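Local coordinates for protein aspartate semialdehyde dehydrogenase (Francisella tularensis subsp. tularensis, PDB 4WOJ) that probably catalyses the NADPH-dependent reductive dephosphorylation of L-aspartyl-4-phosphate to L-aspartate-semialdehyde, a shared step of lysine, methionine and threonine biosynthesis, working as a homodimer, at residues B[244-247]-B[248-252]; B[87-90]-B[91-95]. All coordinates share one frame; numbering follows the deposited sequence.

Contact 1: residues B[244-247]-B[248-252]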
loop_
_atom_site.group_PDB
_atom_site.type_symbol
_atom_site.label_atom_id
_atom_site.label_comp_id
_atom_site.label_asym_id
_atom_site.label_seq_id
_atom_site.Cartn_x
_atom_site.Cartn_y
_atom_site.Cartn_z
ATOM N N GLU B 244 -2.264 -5.348 13.957
ATOM C CA GLU B 244 -3.646 -5.430 13.441
ATOM C C GLU B 244 -4.713 -5.638 14.540
ATOM O O GLU B 244 -5.772 -5.026 14.510
ATOM C CB GLU B 244 -3.737 -6.574 12.422
ATOM C CG GLU B 244 -2.862 -6.354 11.193
ATOM C CD GLU B 244 -2.523 -7.622 10.414
ATOM O OE1 GLU B 244 -2.824 -8.755 10.863
ATOM O OE2 GLU B 244 -1.938 -7.483 9.327
ATOM N N TYR B 245 -4.427 -6.502 15.503
ATOM C CA TYR B 245 -5.316 -6.693 16.652
ATOM C C TYR B 245 -5.450 -5.375 17.486
ATOM O O TYR B 245 -6.479 -5.136 18.095
ATOM C CB TYR B 245 -4.810 -7.882 17.521
ATOM C CG TYR B 245 -5.135 -7.763 18.994
ATOM C CD1 TYR B 245 -6.265 -8.364 19.537
ATOM C CD2 TYR B 245 -4.311 -7.013 19.842
ATOM C CE1 TYR B 245 -6.547 -8.220 20.887
ATOM C CE2 TYR B 245 -4.583 -6.861 21.193
ATOM C CZ TYR B 245 -5.695 -7.461 21.713
ATOM O OH TYR B 245 -5.934 -7.283 23.059
ATOM N N LYS B 246 -4.381 -4.576 17.570
ATOM C CA LYS B 246 -4.419 -3.302 18.304
ATOM C C LYS B 246 -5.549 -2.414 17.838
ATOM O O LYS B 246 -6.138 -1.680 18.623
ATOM C CB LYS B 246 -3.150 -2.465 18.089
ATOM C CG LYS B 246 -1.911 -2.978 18.786
ATOM C CD LYS B 246 -0.747 -2.005 18.670
ATOM C CE LYS B 246 0.558 -2.603 19.203
ATOM N NZ LYS B 246 1.373 -3.258 18.125
ATOM N N ALA B 247 -5.794 -2.417 16.538
ATOM C CA ALA B 247 -6.787 -1.531 15.995
ATOM C C ALA B 247 -8.133 -1.617 16.733
ATOM O O ALA B 247 -8.562 -0.639 17.316
ATOM C CB ALA B 247 -6.957 -1.735 14.499
ATOM N N ALA B 248 -8.774 -2.772 16.760
ATOM C CA ALA B 248 -10.179 -2.818 17.210
ATOM C C ALA B 248 -10.314 -2.462 18.678
ATOM O O ALA B 248 -11.158 -1.684 19.059
ATOM C CB ALA B 248 -10.796 -4.159 16.917
ATOM N N THR B 249 -9.455 -3.029 19.501
ATOM C CA THR B 249 -9.560 -2.926 20.957
ATOM C C THR B 249 -9.259 -1.533 21.471
ATOM O O THR B 249 -9.934 -1.036 22.372
ATOM C CB THR B 249 -8.612 -3.940 21.628
ATOM O OG1 THR B 249 -7.383 -4.020 20.876
ATOM C CG2 THR B 249 -9.293 -5.327 21.654
ATOM N N GLU B 250 -8.263 -0.906 20.870
ATOM C CA GLU B 250 -7.887 0.490 21.183
ATOM C C GLU B 250 -8.961 1.501 20.743
ATOM O O GLU B 250 -9.349 2.379 21.516
ATOM C CB GLU B 250 -6.526 0.846 20.561
ATOM C CG GLU B 250 -5.387 0.023 21.155
ATOM C CD GLU B 250 -3.996 0.390 20.638
ATOM O OE1 GLU B 250 -3.836 1.451 19.990
ATOM O OE2 GLU B 250 -3.063 -0.419 20.854
ATOM N N LEU B 251 -9.456 1.350 19.518
ATOM C CA LEU B 251 -10.559 2.189 19.037
ATOM C C LEU B 251 -11.753 2.106 19.985
ATOM O O LEU B 251 -12.329 3.118 20.372
ATOM C CB LEU B 251 -11.014 1.794 17.620
ATOM C CG LEU B 251 -12.237 2.574 17.094
ATOM C CD1 LEU B 251 -11.849 4.020 16.839
ATOM C CD2 LEU B 251 -12.839 1.965 15.853
ATOM N N ASN B 252 -12.121 0.896 20.370
ATOM C CA ASN B 252 -13.256 0.721 21.307
ATOM C C ASN B 252 -12.945 1.232 22.717
ATOM O O ASN B 252 -13.794 1.817 23.377
ATOM C CB ASN B 252 -13.775 -0.709 21.247
ATOM C CG ASN B 252 -14.501 -0.969 19.931
ATOM O OD1 ASN B 252 -15.629 -0.509 19.743
ATOM N ND2 ASN B 252 -13.828 -1.611 18.981
#

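Contact 2: residues B[87-90]-B[91-95]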
loop_
_atom_site.group_PDB
_atom_site.type_symbol
_atom_site.label_atom_id
_atom_site.label_comp_id
_atom_site.label_asym_id
_atom_site.label_seq_id
_atom_site.Cartn_x
_atom_site.Cartn_y
_atom_site.Cartn_z
ATOM N N ILE B 87 10.704 0.051 34.485
ATOM C CA ILE B 87 10.726 1.168 35.420
ATOM C C ILE B 87 9.425 1.631 35.973
ATOM O O ILE B 87 9.409 2.157 37.084
ATOM C CB ILE B 87 11.416 2.391 34.805
ATOM C CG1 ILE B 87 12.892 2.300 35.121
ATOM C CG2 ILE B 87 10.883 3.680 35.414
ATOM C CD1 ILE B 87 13.762 2.953 34.094
ATOM N N HIS B 88 8.358 1.503 35.200
ATOM C CA HIS B 88 7.090 2.028 35.654
ATOM C C HIS B 88 6.631 1.327 36.939
ATOM O O HIS B 88 6.164 1.991 37.865
ATOM C CB HIS B 88 6.057 1.924 34.538
ATOM C CG HIS B 88 4.665 2.240 34.968
ATOM N ND1 HIS B 88 3.781 1.264 35.361
ATOM C CD2 HIS B 88 3.996 3.416 35.054
ATOM C CE1 HIS B 88 2.630 1.826 35.695
ATOM N NE2 HIS B 88 2.738 3.133 35.520
ATOM N N HIS B 89 6.785 0.008 36.998
ATOM C CA HIS B 89 6.333 -0.760 38.165
ATOM C C HIS B 89 7.146 -0.434 39.423
ATOM O O HIS B 89 6.576 -0.329 40.519
ATOM C CB HIS B 89 6.349 -2.267 37.888
ATOM C CG HIS B 89 7.723 -2.839 37.732
ATOM N ND1 HIS B 89 8.448 -2.732 36.562
ATOM C CD2 HIS B 89 8.506 -3.519 38.603
ATOM C CE1 HIS B 89 9.614 -3.335 36.716
ATOM N NE2 HIS B 89 9.674 -3.817 37.945
ATOM N N LYS B 90 8.455 -0.266 39.254
ATOM C CA LYS B 90 9.344 0.164 40.354
ATOM C C LYS B 90 8.916 1.476 41.011
ATOM O O LYS B 90 9.019 1.629 42.228
ATOM C CB LYS B 90 10.781 0.337 39.867
ATOM C CG LYS B 90 11.506 -0.955 39.530
ATOM C CD LYS B 90 12.968 -0.675 39.193
ATOM C CE LYS B 90 13.592 -1.715 38.269
ATOM N NZ LYS B 90 13.187 -3.130 38.515
ATOM N N LEU B 91 8.458 2.420 40.193
ATOM C CA LEU B 91 7.949 3.693 40.685
ATOM C C LEU B 91 6.672 3.541 41.493
ATOM O O LEU B 91 6.526 4.171 42.533
ATOM C CB LEU B 91 7.697 4.668 39.533
ATOM C CG LEU B 91 8.956 5.156 38.812
ATOM C CD1 LEU B 91 8.601 5.814 37.488
ATOM C CD2 LEU B 91 9.749 6.115 39.692
ATOM N N ARG B 92 5.729 2.743 41.011
ATOM C CA ARG B 92 4.467 2.586 41.755
ATOM C C ARG B 92 4.737 1.776 43.027
ATOM O O ARG B 92 4.264 2.128 44.102
ATOM C CB ARG B 92 3.363 1.936 40.908
ATOM C CG ARG B 92 2.915 2.725 39.681
ATOM C CD ARG B 92 2.177 4.005 40.027
ATOM N NE ARG B 92 1.763 4.702 38.805
ATOM C CZ ARG B 92 1.721 6.028 38.643
ATOM N NH1 ARG B 92 2.054 6.852 39.638
ATOM N NH2 ARG B 92 1.345 6.546 37.475
ATOM N N GLU B 93 5.532 0.716 42.877
ATOM C CA GLU B 93 6.061 -0.086 44.003
ATOM C C GLU B 93 6.789 0.765 45.046
ATOM O O GLU B 93 6.770 0.453 46.230
ATOM C CB GLU B 93 7.045 -1.154 43.500
ATOM C CG GLU B 93 6.411 -2.401 42.886
ATOM C CD GLU B 93 7.458 -3.384 42.377
ATOM O OE1 GLU B 93 8.662 -3.013 42.365
ATOM O OE2 GLU B 93 7.094 -4.524 42.001
ATOM N N ALA B 94 7.448 1.822 44.582
ATOM C CA ALA B 94 8.150 2.766 45.461
ATOM C C ALA B 94 7.286 3.957 45.884
ATOM O O ALA B 94 7.827 4.990 46.247
ATOM C CB ALA B 94 9.427 3.250 44.790
ATOM N N GLY B 95 5.956 3.813 45.814
ATOM C CA GLY B 95 4.999 4.811 46.337
ATOM C C GLY B 95 4.568 5.972 45.431
ATOM O O GLY B 95 3.522 6.595 45.681
#

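Contact 1: residues B[244-247]-B[248-252]
Over one face of the Y245 ring sits the hydroxyl of T249, with OG1 3.9 Å above the ring plane and displaced toward the rim, while the methyl CG2 passes 4.1 Å from Y245 CE1. The two side chains stand one turn apart on helix 242-255, in the dimerisation domain, and cross at about a right angle. T249 suits the place because both its branches lie near the phenol ring, and OG1 also donates to the carbonyl O of Y245 at 3.1 Å. A chi1 of 38° puts OG1 between the backbone N and the carbonyl carbon of T249, where it can turn back along the helix to that carbonyl.

The carboxylate of E250 is another flat group. Its chain runs alongside that of K246 in one direction, and OE2 lies 3.4 Å from K246 CB. This is contact with methylenes and not an ion pair, since K246 NZ remains 5.9 Å from E250 OE2. The acid is engaged elsewhere: OE2 forms a salt bridge with R108 and OE1 accepts from the backbone N of N140, which ties helix 242-255 to the residues leading into helix 141-149, where the predicted nucleophile C141 stands.

A247 and A248 have small side chains that let strand 263-266 pack close, both touching V263; A248 also meets L338 of the second subunit. E244 OE1 accepts from T241 N and makes salt bridges to R333 and K335 of that subunit.

Farther along, A248 O is gripped twice by N252, whose backbone N and ND2 reach it from opposite faces of the carbonyl plane; the ND2 bond to A248 O measures 2.7 Å, with its donor 38° out of that plane.

Contact 2: residues B[87-90]-B[91-95]
The imidazole of H88 and the guanidinium of R92 meet with their planes almost perpendicular, 89° apart, and with H88 NE2 3.8 Å from R92 NE. No bond joins the two groups directly; what they share is D135, whose OD1 is hydrogen-bonded by H88 NE2 and salt-bridged by R92 NH2. One carboxylate oxygen therefore draws both side chains to the same place. With H88 CG anti to the backbone N (chi1 171°), the ring is sent along the helix toward R92, and W100 packs against that ring edge-to-face. The long arginine also supplies NH1, which donates to the carbonyls of W96 and G98 beyond the helix end.

Both residues belong to helix 81-93, the crossover helix of a beta-alpha-beta unit between parallel strands 74-77 and 99-102 in the Rossmann-like NAD-binding domain. On its buried side I87 and L91 cross obliquely, with CG2 of I87 3.8 Å from CD1 of L91. These branched apolar chains suit a position against helix 66-70, where both touch L69, and L91 also reaches W100.

The more exposed side carries H89 and E93, whose side chains extend in parallel with ring and carboxylate planes nearly perpendicular. The aliphatic chain of the neighbouring K90 lies over one face of the H89 ring. Polar and charged residues fit here, where solvent can reach them.

In the backbone, E93 N donates to H89 O at 2.8 Å. The helix then closes in a Schellman motif: W96 N returns to L91 O, G95 N bonds to R92 O at 2.9 Å, and G95 takes the positive phi of 87° that a residue without a side chain adopts easily.

Contact 1 and contact 2 each join successive turns of a single helix, but in different domains, with nearest atoms about 16 Å apart. The helix of 244-252 is largely buried, between a strand of its own domain, the predicted active-site region and the second subunit, so its acids are tied up by fixed partners and small alanines serve close packing. The centre of contact 2 lies about 26 Å from that of the chain, that of contact 1 about 13 Å, and contact 2 is away from the predicted active-site residues. There one side is apolar, another gathers a histidine and an arginine on a shared aspartate, and the remainder is charged and more exposed. Contact 2 includes a helix end, whereas contact 1 lies within its helix.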